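Local coordinates for Rep protein (Adeno-associated virus - 5, PDB 1M55) that serves as the origin-binding endonuclease domain of a viral Rep protein, probably nicking DNA at a metal-dependent active site during rolling-circle-type replication, at residues Phe78-Lys83 / Gln163-Asn168; Val7-Pro12 / Leu90-Glu95. All coordinates share one frame; numbering follows the deposited sequence.

Interaction 1 of 2, residues Phe78-Lys83 / Gln163-Asn168; sequences FVQFEK and QWAWTN. With ZN (zinc ion), chain C.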
ATOM      1  N   PHE A  78      -5.557  -5.421   2.092  1.00  7.83           N
ATOM      2  CA  PHE A  78      -5.888  -4.922   0.769  1.00  7.77           C
ATOM      3  C   PHE A  78      -4.970  -3.713   0.660  1.00  6.75           C
ATOM      4  O   PHE A  78      -5.071  -2.779   1.452  1.00  7.31           O
ATOM      5  CB  PHE A  78      -7.349  -4.501   0.598  1.00  8.29           C
ATOM      6  CG  PHE A  78      -7.683  -4.115  -0.823  1.00  8.68           C
ATOM      7  CD1 PHE A  78      -8.137  -5.068  -1.731  1.00  9.00           C
ATOM      8  CD2 PHE A  78      -7.465  -2.811  -1.276  1.00  8.59           C
ATOM      9  CE1 PHE A  78      -8.362  -4.732  -3.073  1.00  8.62           C
ATOM     10  CE2 PHE A  78      -7.689  -2.468  -2.610  1.00  8.68           C
ATOM     11  CZ  PHE A  78      -8.136  -3.434  -3.510  1.00  8.47           C
ATOM     12  N   VAL A  79      -4.020  -3.787  -0.262  1.00  6.21           N
ATOM     13  CA  VAL A  79      -3.045  -2.726  -0.462  1.00  6.32           C
ATOM     14  C   VAL A  79      -3.164  -2.198  -1.881  1.00  6.41           C
ATOM     15  O   VAL A  79      -3.147  -2.973  -2.843  1.00  6.41           O
ATOM     16  CB  VAL A  79      -1.609  -3.265  -0.237  1.00  6.52           C
ATOM     17  CG1 VAL A  79      -0.573  -2.170  -0.465  1.00  6.47           C
ATOM     18  CG2 VAL A  79      -1.475  -3.831   1.173  1.00  6.67           C
ATOM     19  N   GLN A  80      -3.321  -0.888  -2.014  1.00  6.34           N
ATOM     20  CA  GLN A  80      -3.431  -0.281  -3.331  1.00  6.75           C
ATOM     21  C   GLN A  80      -2.339   0.766  -3.548  1.00  7.20           C
ATOM     22  O   GLN A  80      -2.155   1.667  -2.725  1.00  7.31           O
ATOM     23  CB  GLN A  80      -4.820   0.330  -3.535  1.00  7.39           C
ATOM     24  CG  GLN A  80      -5.025   0.923  -4.917  1.00  6.40           C
ATOM     25  CD  GLN A  80      -6.486   1.042  -5.276  1.00  7.80           C
ATOM     26  OE1 GLN A  80      -7.147   0.045  -5.539  1.00  8.23           O
ATOM     27  NE2 GLN A  80      -7.000   2.263  -5.287  1.00  7.61           N
ATOM     28  N   PHE A  81      -1.588   0.597  -4.633  1.00  7.08           N
ATOM     29  CA  PHE A  81      -0.506   1.505  -5.009  1.00  7.02           C
ATOM     30  C   PHE A  81      -1.076   2.546  -5.977  1.00  7.53           C
ATOM     31  O   PHE A  81      -1.681   2.196  -6.999  1.00  7.54           O
ATOM     32  CB  PHE A  81       0.627   0.712  -5.674  1.00  7.04           C
ATOM     33  CG  PHE A  81       1.839   1.539  -6.011  1.00  7.38           C
ATOM     34  CD1 PHE A  81       2.490   1.371  -7.229  1.00  8.51           C
ATOM     35  CD2 PHE A  81       2.321   2.494  -5.119  1.00  7.58           C
ATOM     36  CE1 PHE A  81       3.603   2.148  -7.557  1.00  8.29           C
ATOM     37  CE2 PHE A  81       3.435   3.274  -5.441  1.00  8.07           C
ATOM     38  CZ  PHE A  81       4.073   3.098  -6.662  1.00  7.96           C
ATOM     39  N   GLU A  82      -0.864   3.819  -5.659  1.00  7.13           N
ATOM     40  CA  GLU A  82      -1.380   4.913  -6.475  1.00  7.61           C
ATOM     41  C   GLU A  82      -0.345   5.983  -6.790  1.00  8.25           C
ATOM     42  O   GLU A  82       0.637   6.162  -6.066  1.00  8.27           O
ATOM     43  CB  GLU A  82      -2.557   5.593  -5.762  1.00  7.79           C
ATOM     44  CG  GLU A  82      -3.770   4.708  -5.534  1.00  9.07           C
ATOM     45  CD  GLU A  82      -4.843   5.382  -4.699  1.00 10.90           C
ATOM     46  OE1 GLU A  82      -4.711   6.584  -4.384  1.00 10.28           O
ATOM     47  OE2 GLU A  82      -5.827   4.707  -4.351  1.00 10.71           O
ATOM     48  N   LYS A  83      -0.595   6.697  -7.882  1.00  9.29           N
ATOM     49  CA  LYS A  83       0.247   7.803  -8.313  1.00  9.40           C
ATOM     50  C   LYS A  83      -0.584   9.037  -7.956  1.00 10.33           C
ATOM     51  O   LYS A  83      -1.535   9.383  -8.663  1.00 10.59           O
ATOM     52  CB  LYS A  83       0.480   7.729  -9.823  1.00  9.61           C
ATOM     53  CG  LYS A  83       1.361   8.826 -10.386  1.00 12.13           C
ATOM     54  CD  LYS A  83       1.572   8.626 -11.885  1.00 15.89           C
ATOM     55  CE  LYS A  83       2.674   9.532 -12.427  1.00 21.90           C
ATOM     56  NZ  LYS A  83       2.359  10.978 -12.255  1.00 23.28           N
ATOM     57  N   GLN A 163      -2.182   2.283  -9.825  1.00  8.76           N
ATOM     58  CA  GLN A 163      -0.952   1.720 -10.366  1.00  9.15           C
ATOM     59  C   GLN A 163      -0.922   0.199 -10.219  1.00  9.23           C
ATOM     60  O   GLN A 163      -0.525  -0.508 -11.146  1.00  9.67           O
ATOM     61  CB  GLN A 163       0.261   2.345  -9.678  1.00  7.63           C
ATOM     62  CG  GLN A 163       0.516   3.800 -10.054  1.00  7.46           C
ATOM     63  CD  GLN A 163       1.182   3.943 -11.408  1.00 10.47           C
ATOM     64  OE1 GLN A 163       2.169   3.264 -11.699  1.00  9.65           O
ATOM     65  NE2 GLN A 163       0.658   4.832 -12.238  1.00 10.37           N
ATOM     66  N   TRP A 164      -1.378  -0.302  -9.072  1.00  8.45           N
ATOM     67  CA  TRP A 164      -1.390  -1.741  -8.806  1.00  7.83           C
ATOM     68  C   TRP A 164      -2.121  -1.978  -7.489  1.00  7.35           C
ATOM     69  O   TRP A 164      -2.382  -1.036  -6.744  1.00  7.57           O
ATOM     70  CB  TRP A 164       0.052  -2.249  -8.676  1.00  8.00           C
ATOM     71  CG  TRP A 164       0.264  -3.692  -9.047  1.00  8.34           C
ATOM     72  CD1 TRP A 164       0.240  -4.767  -8.211  1.00  8.71           C
ATOM     73  CD2 TRP A 164       0.605  -4.197 -10.343  1.00  9.16           C
ATOM     74  NE1 TRP A 164       0.556  -5.913  -8.903  1.00  9.25           N
ATOM     75  CE2 TRP A 164       0.784  -5.592 -10.214  1.00  9.32           C
ATOM     76  CE3 TRP A 164       0.783  -3.607 -11.600  1.00  9.70           C
ATOM     77  CZ2 TRP A 164       1.134  -6.407 -11.295  1.00  9.74           C
ATOM     78  CZ3 TRP A 164       1.130  -4.419 -12.678  1.00 10.09           C
ATOM     79  CH2 TRP A 164       1.302  -5.805 -12.516  1.00 10.04           C
ATOM     80  N   ALA A 165      -2.450  -3.233  -7.201  1.00  7.40           N
ATOM     81  CA  ALA A 165      -3.113  -3.569  -5.949  1.00  7.37           C
ATOM     82  C   ALA A 165      -2.882  -5.041  -5.639  1.00  7.39           C
ATOM     83  O   ALA A 165      -2.652  -5.842  -6.547  1.00  7.41           O
ATOM     84  CB  ALA A 165      -4.612  -3.257  -6.015  1.00  7.54           C
ATOM     85  N   TRP A 166      -2.921  -5.374  -4.353  1.00  7.95           N
ATOM     86  CA  TRP A 166      -2.709  -6.739  -3.878  1.00  7.93           C
ATOM     87  C   TRP A 166      -3.680  -6.996  -2.733  1.00  8.37           C
ATOM     88  O   TRP A 166      -4.023  -6.081  -1.982  1.00  8.32           O
ATOM     89  CB  TRP A 166      -1.295  -6.909  -3.304  1.00  7.85           C
ATOM     90  CG  TRP A 166      -0.144  -6.525  -4.188  1.00  7.81           C
ATOM     91  CD1 TRP A 166       0.651  -7.373  -4.910  1.00  7.80           C
ATOM     92  CD2 TRP A 166       0.430  -5.217  -4.333  1.00  7.52           C
ATOM     93  NE1 TRP A 166       1.693  -6.676  -5.477  1.00  8.05           N
ATOM     94  CE2 TRP A 166       1.583  -5.353  -5.140  1.00  8.04           C
ATOM     95  CE3 TRP A 166       0.087  -3.946  -3.849  1.00  7.56           C
ATOM     96  CZ2 TRP A 166       2.398  -4.264  -5.474  1.00  7.66           C
ATOM     97  CZ3 TRP A 166       0.898  -2.864  -4.180  1.00  7.71           C
ATOM     98  CH2 TRP A 166       2.041  -3.032  -4.985  1.00  7.74           C
ATOM     99  N   THR A 167      -4.078  -8.250  -2.558  1.00  9.13           N
ATOM    100  CA  THR A 167      -4.980  -8.600  -1.469  1.00  8.93           C
ATOM    101  C   THR A 167      -5.042 -10.104  -1.272  1.00  9.94           C
ATOM    102  O   THR A 167      -4.758 -10.874  -2.199  1.00 10.08           O
ATOM    103  CB  THR A 167      -6.422  -8.099  -1.732  1.00  8.85           C
ATOM    104  OG1 THR A 167      -7.236  -8.345  -0.580  1.00  8.54           O
ATOM    105  CG2 THR A 167      -7.034  -8.809  -2.931  1.00  8.67           C
ATOM    106  N   ASN A 168      -5.338 -10.511  -0.042  1.00  9.95           N
ATOM    107  CA  ASN A 168      -5.511 -11.924   0.261  1.00 10.19           C
ATOM    108  C   ASN A 168      -6.972 -12.143   0.667  1.00 11.10           C
ATOM    109  O   ASN A 168      -7.319 -13.159   1.270  1.00 11.36           O
ATOM    110  CB  ASN A 168      -4.516 -12.438   1.318  1.00  8.29           C
ATOM    111  CG  ASN A 168      -4.617 -11.712   2.641  1.00 11.20           C
ATOM    112  OD1 ASN A 168      -5.378 -10.756   2.791  1.00 10.13           O
ATOM    113  ND2 ASN A 168      -3.825 -12.151   3.610  1.00  9.46           N
TER
HETATM  114 ZN    ZN C 202      -4.326   7.569  -2.601  1.00  9.85          ZN

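Interaction 2 of 2, residues Val7-Pro12 / Leu90-Glu95; sequences VIVRVP and LHTLVE. With ZN (zinc ion), chain C; ZN (zinc ion), chain D.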
ATOM      1  N   VAL A   7      -2.718   2.540   6.826  1.00  8.98           N
ATOM      2  CA  VAL A   7      -1.436   3.209   6.926  1.00  8.99           C
ATOM      3  C   VAL A   7      -1.070   3.600   5.504  1.00  8.81           C
ATOM      4  O   VAL A   7      -1.101   2.763   4.594  1.00  8.68           O
ATOM      5  CB  VAL A   7      -0.344   2.285   7.510  1.00  9.10           C
ATOM      6  CG1 VAL A   7       0.979   3.033   7.592  1.00  9.07           C
ATOM      7  CG2 VAL A   7      -0.760   1.781   8.889  1.00  8.91           C
ATOM      8  N   ILE A   8      -0.824   4.886   5.285  1.00  7.64           N
ATOM      9  CA  ILE A   8      -0.442   5.335   3.957  1.00  8.33           C
ATOM     10  C   ILE A   8       1.070   5.507   3.936  1.00  8.20           C
ATOM     11  O   ILE A   8       1.644   6.166   4.813  1.00  8.42           O
ATOM     12  CB  ILE A   8      -1.154   6.647   3.552  1.00  8.96           C
ATOM     13  CG1 ILE A   8      -2.658   6.390   3.401  1.00 11.57           C
ATOM     14  CG2 ILE A   8      -0.584   7.174   2.229  1.00  8.63           C
ATOM     15  CD1 ILE A   8      -3.470   7.630   3.070  1.00 15.78           C
ATOM     16  N   VAL A   9       1.713   4.825   2.996  1.00  7.33           N
ATOM     17  CA  VAL A   9       3.155   4.900   2.857  1.00  7.07           C
ATOM     18  C   VAL A   9       3.528   5.600   1.554  1.00  7.32           C
ATOM     19  O   VAL A   9       3.155   5.152   0.468  1.00  6.94           O
ATOM     20  CB  VAL A   9       3.809   3.492   2.871  1.00  7.35           C
ATOM     21  CG1 VAL A   9       5.328   3.615   2.751  1.00  7.78           C
ATOM     22  CG2 VAL A   9       3.444   2.747   4.145  1.00  7.42           C
ATOM     23  N   ARG A  10       4.211   6.733   1.670  1.00  8.00           N
ATOM     24  CA  ARG A  10       4.670   7.469   0.500  1.00  8.14           C
ATOM     25  C   ARG A  10       5.935   6.752   0.046  1.00  8.62           C
ATOM     26  O   ARG A  10       6.832   6.493   0.848  1.00 10.03           O
ATOM     27  CB  ARG A  10       4.930   8.928   0.861  1.00  8.85           C
ATOM     28  CG  ARG A  10       3.637   9.688   1.103  1.00  8.53           C
ATOM     29  CD  ARG A  10       3.880  11.071   1.652  1.00 11.16           C
ATOM     30  NE  ARG A  10       2.650  11.855   1.649  1.00 15.18           N
ATOM     31  CZ  ARG A  10       2.511  13.031   2.252  1.00 19.61           C
ATOM     32  NH1 ARG A  10       3.528  13.567   2.913  1.00 15.24           N
ATOM     33  NH2 ARG A  10       1.357  13.680   2.177  1.00 24.02           N
ATOM     34  N   VAL A  11       5.972   6.391  -1.229  1.00  8.53           N
ATOM     35  CA  VAL A  11       7.083   5.632  -1.803  1.00  9.45           C
ATOM     36  C   VAL A  11       8.280   6.462  -2.278  1.00  9.77           C
ATOM     37  O   VAL A  11       8.182   7.211  -3.252  1.00  9.23           O
ATOM     38  CB  VAL A  11       6.567   4.734  -2.967  1.00  9.35           C
ATOM     39  CG1 VAL A  11       7.704   3.943  -3.592  1.00  9.31           C
ATOM     40  CG2 VAL A  11       5.496   3.788  -2.452  1.00  9.49           C
ATOM     41  N   PRO A  12       9.434   6.318  -1.599  1.00 10.68           N
ATOM     42  CA  PRO A  12      10.654   7.050  -1.953  1.00 11.92           C
ATOM     43  C   PRO A  12      11.334   6.366  -3.145  1.00 12.51           C
ATOM     44  O   PRO A  12      11.398   5.139  -3.195  1.00 12.76           O
ATOM     45  CB  PRO A  12      11.520   6.910  -0.691  1.00 12.01           C
ATOM     46  CG  PRO A  12      10.562   6.423   0.391  1.00 11.69           C
ATOM     47  CD  PRO A  12       9.649   5.530  -0.376  1.00 10.54           C
ATOM     48  N   LEU A  90       1.066   4.100  -1.025  1.00  6.09           N
ATOM     49  CA  LEU A  90       0.324   2.873  -0.792  1.00  6.71           C
ATOM     50  C   LEU A  90      -0.741   3.056   0.277  1.00  7.43           C
ATOM     51  O   LEU A  90      -0.456   3.599   1.350  1.00  8.02           O
ATOM     52  CB  LEU A  90       1.271   1.771  -0.297  1.00  7.06           C
ATOM     53  CG  LEU A  90       2.328   1.201  -1.242  1.00  7.76           C
ATOM     54  CD1 LEU A  90       3.464   0.599  -0.432  1.00  8.19           C
ATOM     55  CD2 LEU A  90       1.696   0.173  -2.166  1.00  7.28           C
ATOM     56  N   HIS A  91      -1.973   2.668  -0.044  1.00  7.69           N
ATOM     57  CA  HIS A  91      -3.051   2.677   0.939  1.00  7.51           C
ATOM     58  C   HIS A  91      -2.929   1.255   1.463  1.00  7.51           C
ATOM     59  O   HIS A  91      -3.203   0.292   0.738  1.00  7.68           O
ATOM     60  CB  HIS A  91      -4.421   2.865   0.288  1.00  7.54           C
ATOM     61  CG  HIS A  91      -4.694   4.273  -0.129  1.00  7.79           C
ATOM     62  ND1 HIS A  91      -5.394   5.180   0.635  1.00  7.89           N
ATOM     63  CD2 HIS A  91      -4.329   4.937  -1.252  1.00  7.89           C
ATOM     64  CE1 HIS A  91      -5.432   6.341  -0.031  1.00  7.84           C
ATOM     65  NE2 HIS A  91      -4.800   6.241  -1.180  1.00  7.94           N
ATOM     66  N   THR A  92      -2.439   1.125   2.688  1.00  7.45           N
ATOM     67  CA  THR A  92      -2.226  -0.180   3.289  1.00  7.63           C
ATOM     68  C   THR A  92      -3.295  -0.509   4.328  1.00  8.06           C
ATOM     69  O   THR A  92      -3.254   0.001   5.452  1.00  8.23           O
ATOM     70  CB  THR A  92      -0.818  -0.234   3.926  1.00  8.45           C
ATOM     71  OG1 THR A  92       0.124   0.375   3.029  1.00 10.14           O
ATOM     72  CG2 THR A  92      -0.394  -1.670   4.187  1.00  9.99           C
ATOM     73  N   LEU A  93      -4.278  -1.312   3.926  1.00  8.43           N
ATOM     74  CA  LEU A  93      -5.345  -1.723   4.831  1.00  9.31           C
ATOM     75  C   LEU A  93      -4.997  -3.094   5.389  1.00  9.19           C
ATOM     76  O   LEU A  93      -4.842  -4.059   4.635  1.00  9.30           O
ATOM     77  CB  LEU A  93      -6.687  -1.813   4.101  1.00 10.39           C
ATOM     78  CG  LEU A  93      -7.342  -0.541   3.568  1.00 13.21           C
ATOM     79  CD1 LEU A  93      -8.634  -0.915   2.851  1.00 14.34           C
ATOM     80  CD2 LEU A  93      -7.622   0.413   4.709  1.00 15.11           C
ATOM     81  N   VAL A  94      -4.855  -3.177   6.705  1.00  9.27           N
ATOM     82  CA  VAL A  94      -4.537  -4.444   7.350  1.00 10.04           C
ATOM     83  C   VAL A  94      -5.546  -4.632   8.474  1.00  9.73           C
ATOM     84  O   VAL A  94      -5.874  -3.679   9.186  1.00  8.87           O
ATOM     85  CB  VAL A  94      -3.102  -4.460   7.902  1.00 11.36           C
ATOM     86  CG1 VAL A  94      -2.739  -5.867   8.331  1.00 11.79           C
ATOM     87  CG2 VAL A  94      -2.122  -3.980   6.836  1.00 11.84           C
ATOM     88  N   GLU A  95      -6.064  -5.847   8.627  1.00 10.57           N
ATOM     89  CA  GLU A  95      -7.065  -6.089   9.659  1.00 11.17           C
ATOM     90  C   GLU A  95      -6.547  -5.778  11.057  1.00 11.43           C
ATOM     91  O   GLU A  95      -5.361  -5.934  11.343  1.00 11.88           O
ATOM     92  CB  GLU A  95      -7.623  -7.506   9.576  1.00 13.62           C
ATOM     93  CG  GLU A  95      -6.709  -8.582  10.089  1.00 17.54           C
ATOM     94  CD  GLU A  95      -7.349  -9.947  10.004  1.00 23.63           C
ATOM     95  OE1 GLU A  95      -8.534 -10.082  10.376  1.00 30.06           O
ATOM     96  OE2 GLU A  95      -6.665 -10.885   9.554  1.00 15.19           O
TER
HETATM   97 ZN    ZN C 202      -4.326   7.569  -2.601  1.00  9.85          ZN
HETATM   98 ZN    ZN D 205      -7.181 -12.890  10.174  1.00 27.46          ZN
HETATM   99  O   HOH W   1      -8.001 -12.373  12.350  1.00 30.02           O
HETATM  100  O   HOH W   2      -6.220 -13.785   8.192  1.00 22.08           O

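Interaction 1 of 2, residues Phe78-Lys83 / Gln163-Asn168
The ring of Phe-78 has the carbonyl oxygen of Trp-166 over one face, 4.2 Å above the plane and offset toward the rim. Gln-80 OE1 lies in plane at the edge of the same ring. CD1 of the ring meets Thr-167 CB at 3.5 Å. The Trp-166 indole takes Trp-164 CD1 on one face, toward the rim. Val-79 O lies at its edge, 3.5 Å from CE3. CZ3 also touches Phe-81 CB. The two strands form an antiparallel ladder. Val-79 and Trp-166 make a hydrogen-bonded pair with two nearly straight bonds. The ladder then carries a classic beta bulge, with two residues, Gln-163 and Trp-164, set opposite the single residue Phe-81. Phe-81 O accepts Gln-163 N at 2.9 Å and Trp-164 N at 3.3 Å, both from the same face of its plane. Gln-163 CB packs on Phe-81 CD1, with the amide and ring planes 88° apart. Gln-163 NE2 is hydrogen-bonded to Pro-160 O. Along strand 78-83, Gln-80 NE2 gives an in-plane bond of 2.9 Å to the anti lone pair of Glu-82 OE2. Lys-157 makes a salt bridge to that oxygen. Glu-82 OE1 binds the zinc ion at 2.1 Å, so Gln-80 is a second-shell residue and probably helps to position the carboxylate. His-89 and His-91 complete the protein ligands, as in HUH endonucleases. Phe-81, Trp-164 and Trp-166 pack on helix 50-71, while Phe-78 meets helix 149-154. Strand 88-95 pairs with the other edge of strand 78-83.

Interaction 2 of 2, residues Val7-Pro12 / Leu90-Glu95
Val-7 O is approached by two groups of Thr-92. The backbone N of Thr-92 donates to it at 2.8 Å. Thr-92 OG1 makes a weak contact, 3.1 Å, with the same oxygen. OG1 lies beside its own backbone N (chi1 -43°), on the side that faces Val-7 O. This is an antiparallel pairing in the central sheet of the Rep endonuclease domain, and strand 90-95 carries part of the family's HUH motif. That motif is two histidines about a hydrophobic residue, here His-89, Leu-90 and His-91. Val-7 with Thr-92 and Val-9 with Leu-90 are hydrogen-bonded pairs. Val-9 O accepts Leu-90 N, and Leu-90 O accepts Val-9 N. Leu-90 O is also met by Ile-8 CA at 3.1 Å, a CA-H...O contact. On the face of Val-7, Val-9, Leu-90 and Thr-92, the packing is apolar. Leu-90 CD1 touches Val-9 CB, and Leu-90 CG touches Val-11 CG2 at 4.3 Å. Helix 50-71 lies against this face, through Ile-59 and Phe-63. Ile-8 and His-91 make the non-hydrogen-bonded pair between them, on the other face. Their side chains run alongside each other in the same direction, with Ile-8 CD1 3.9 Å from His-91 CE1. The imidazole is held at both nitrogens. Glu-6 OE2 bonds to ND1, which helps fix the ring's rotation. NE2 binds the zinc ion at 2.0 Å, together with Glu-82 and His-89. Farther along the strand, beyond the paired residues, Glu-95 shares a second zinc ion with Gln-73. Glu-95 OE2 is 2.2 Å from that metal, and two waters also bind it.

How the interactions relate
Strand 3-10 comes first in the chain and supplies residues 7-12. Helices 24-32 and 50-71 follow, then strand 77-83. Strand 88-95 turns back beside it and closes interaction 2 on the first strand, after 77 intervening residues. Interaction 1 opens within that loop but closes later, when strand 162-167 returns to residues 78-83. The two loops therefore cross. In the sheet the order is 3-10, 88-95, 77-83, 162-167. The middle pair joins the two contacts through backbone bonds such as Gln-80 O to His-91 N. Helix 50-71 packs against both contacts, and one zinc ion takes a ligand from each.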